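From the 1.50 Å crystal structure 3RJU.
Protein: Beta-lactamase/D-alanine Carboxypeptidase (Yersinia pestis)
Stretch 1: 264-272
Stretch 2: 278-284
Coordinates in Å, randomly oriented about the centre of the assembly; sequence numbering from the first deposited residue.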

# COMPACT_ATOMS: atom_id res chain seq x y z
N GLN A 264 8.38 -2.97 -17.34
CA GLN A 264 8.84 -1.63 -17.67
C GLN A 264 7.68 -0.88 -18.33
O GLN A 264 6.83 -1.50 -18.99
CB GLN A 264 10.02 -1.71 -18.64
CG GLN A 264 11.24 -2.38 -18.05
CD GLN A 264 11.76 -1.66 -16.81
OE1 GLN A 264 11.85 -0.44 -16.79
NE2 GLN A 264 12.09 -2.42 -15.77
N ARG A 265 7.64 0.44 -18.19
CA ARG A 265 6.54 1.21 -18.75
C ARG A 265 6.36 0.92 -20.24
O ARG A 265 5.24 0.75 -20.73
CB ARG A 265 6.77 2.71 -18.53
CG ARG A 265 5.53 3.53 -18.77
CD ARG A 265 5.78 5.02 -18.56
NE ARG A 265 4.55 5.79 -18.75
CZ ARG A 265 3.65 6.03 -17.79
NH1 ARG A 265 3.85 5.58 -16.55
NH2 ARG A 265 2.55 6.71 -18.07
N GLY A 266 7.49 0.84 -20.95
CA GLY A 266 7.46 0.60 -22.38
C GLY A 266 7.08 -0.82 -22.77
O GLY A 266 6.89 -1.07 -23.96
N ASP A 267 6.98 -1.73 -21.79
CA ASP A 267 6.59 -3.12 -22.06
C ASP A 267 5.07 -3.25 -22.12
O ASP A 267 4.56 -4.34 -22.42
CB ASP A 267 7.02 -4.07 -20.92
CG ASP A 267 8.52 -4.25 -20.77
OD1 ASP A 267 9.27 -4.09 -21.76
OD2 ASP A 267 8.93 -4.59 -19.61
N LEU A 268 4.34 -2.18 -21.77
CA LEU A 268 2.87 -2.17 -21.76
C LEU A 268 2.30 -1.26 -22.83
O LEU A 268 2.90 -0.23 -23.19
CB LEU A 268 2.35 -1.70 -20.39
CG LEU A 268 2.72 -2.64 -19.25
CD1 LEU A 268 2.54 -1.92 -17.92
CD2 LEU A 268 1.87 -3.90 -19.33
N VAL A 269 1.13 -1.62 -23.34
CA VAL A 269 0.46 -0.80 -24.34
C VAL A 269 -0.02 0.53 -23.75
O VAL A 269 0.11 1.58 -24.37
CB VAL A 269 -0.69 -1.59 -24.99
CG1 VAL A 269 -1.67 -0.66 -25.75
CG2 VAL A 269 -0.11 -2.66 -25.89
N SER A 270 -0.57 0.47 -22.54
CA SER A 270 -0.99 1.68 -21.83
C SER A 270 -0.97 1.46 -20.33
O SER A 270 -0.98 0.32 -19.85
CB SER A 270 -2.39 2.12 -22.25
OG SER A 270 -3.34 1.11 -21.96
N LEU A 271 -0.95 2.55 -19.59
CA LEU A 271 -1.02 2.51 -18.13
C LEU A 271 -2.04 3.52 -17.63
O LEU A 271 -2.02 4.69 -18.03
CB LEU A 271 0.34 2.83 -17.48
CG LEU A 271 1.48 1.86 -17.77
CD1 LEU A 271 2.14 2.16 -19.12
CD2 LEU A 271 2.51 1.93 -16.64
N LYS A 272 -2.91 3.07 -16.75
CA LYS A 272 -3.92 3.95 -16.18
C LYS A 272 -3.85 3.86 -14.67
O LYS A 272 -3.83 2.77 -14.10
CB LYS A 272 -5.31 3.53 -16.63
CG LYS A 272 -6.41 4.38 -16.01
CD LYS A 272 -7.80 3.87 -16.32
CE LYS A 272 -8.83 4.88 -15.83
NZ LYS A 272 -10.17 4.60 -16.35
N GLY A 278 3.98 10.58 -9.69
CA GLY A 278 4.91 10.89 -10.76
C GLY A 278 4.93 9.71 -11.73
O GLY A 278 4.36 8.66 -11.44
N GLN A 279 5.58 9.87 -12.88
CA GLN A 279 5.55 8.82 -13.89
C GLN A 279 6.11 7.51 -13.38
O GLN A 279 7.22 7.47 -12.83
CB GLN A 279 6.34 9.25 -15.12
CG GLN A 279 6.44 8.17 -16.18
CD GLN A 279 7.08 8.70 -17.45
OE1 GLN A 279 6.51 9.55 -18.14
NE2 GLN A 279 8.29 8.22 -17.74
N ALA A 280 5.34 6.44 -13.57
CA ALA A 280 5.76 5.10 -13.23
C ALA A 280 6.64 4.57 -14.34
O ALA A 280 6.19 4.37 -15.47
CB ALA A 280 4.55 4.18 -13.05
N ASP A 281 7.91 4.36 -14.03
CA ASP A 281 8.83 3.81 -15.03
C ASP A 281 8.86 2.28 -15.06
O ASP A 281 9.21 1.68 -16.09
CB ASP A 281 10.21 4.41 -14.84
CG ASP A 281 10.22 5.89 -15.15
OD1 ASP A 281 9.75 6.24 -16.25
OD2 ASP A 281 10.63 6.69 -14.28
N ALA A 282 8.49 1.65 -13.95
CA ALA A 282 8.33 0.20 -13.93
C ALA A 282 7.33 -0.17 -12.86
O ALA A 282 7.19 0.54 -11.85
CB ALA A 282 9.69 -0.53 -13.71
N LEU A 283 6.61 -1.27 -13.09
CA LEU A 283 5.64 -1.75 -12.12
C LEU A 283 6.15 -3.03 -11.49
O LEU A 283 6.61 -3.95 -12.20
CB LEU A 283 4.30 -2.04 -12.82
CG LEU A 283 3.66 -0.91 -13.62
CD1 LEU A 283 2.25 -1.29 -14.06
CD2 LEU A 283 3.67 0.39 -12.86
N GLY A 284 6.07 -3.10 -10.16
CA GLY A 284 6.37 -4.33 -9.46
C GLY A 284 5.10 -4.93 -8.88
O GLY A 284 3.99 -4.79 -9.44

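The two stretches meet over a short antiparallel bridge, and most of the polar chemistry between them passes through one residue, Arg265. Gln264 and Ala282 form a non-hydrogen-bonded pair, their CA atoms 4.2 Å apart and their side chains on the same face of the sheet. Because this pair exchanges no hydrogen bond of its own, the backbone link falls one residue along: Arg265 N donates to Asp281 O at 2.9 Å, with an N-H...O angle of 154°. Arg265 itself begins a 3-10 segment, and the pairing does not continue along the backbone of the first stretch.

The side chain of Arg265 takes over where the backbone leaves off. With chi1 to chi3 all t, it is fully extended and runs alongside the second stretch, and its NH1 donates to Ala280 O at 2.8 Å with a nearly straight angle of 164°. The consecutive carbonyls of Ala280 and Asp281 are thus both satisfied by the same residue, one by its guanidinium and one by its amide. The acceptor Ala280 O lies at the edge of the guanidinium, near its plane, where the N-H bonds point. Over one face of the group lies the aliphatic part of Gln279, with CG 3.7 Å from Arg265 NH1. NH1 and NH2 also have hydrogen-bond partners elsewhere in the structure.

Two polar approaches are not bonds. Gln264 OE1 stands 3.5 Å from Asp281 O, but both are acceptors; Arg265 NH1 and Ala280 N, 3.4 Å apart, are both donors. The amide end of Gln264 instead makes a van der Waals contact, NE2 lying 3.7 Å from Ala282 CB.

Bonds within each stretch hold these groups in place. Asp267 OD2 accepts from Gln264 N at 2.8 Å, while Asp267 N returns a bond of 2.8 Å to Gln264 O, so each residue donates once to the other and the two bonds close the turn. Leu268 N adds a longer bond, 3.2 Å, to Arg265 O. In the second stretch, Gln279 NE2 donates to Asp281 OD1 at 2.9 Å and 170°. The CA-to-CB bond of Asp281 points away from the first stretch, leaving its carbonyl to make the contact; its OD2 is bonded elsewhere in the structure.

A small apolar cluster completes the packing. Leu283 starts out sideways, but its end comes nearer to the first stretch, bringing CD1 to 3.9 Å from Leu268 CD1 and 4.1 Å from Leu271 CD2. In all, the contact buries 361 Å², summed over both sides.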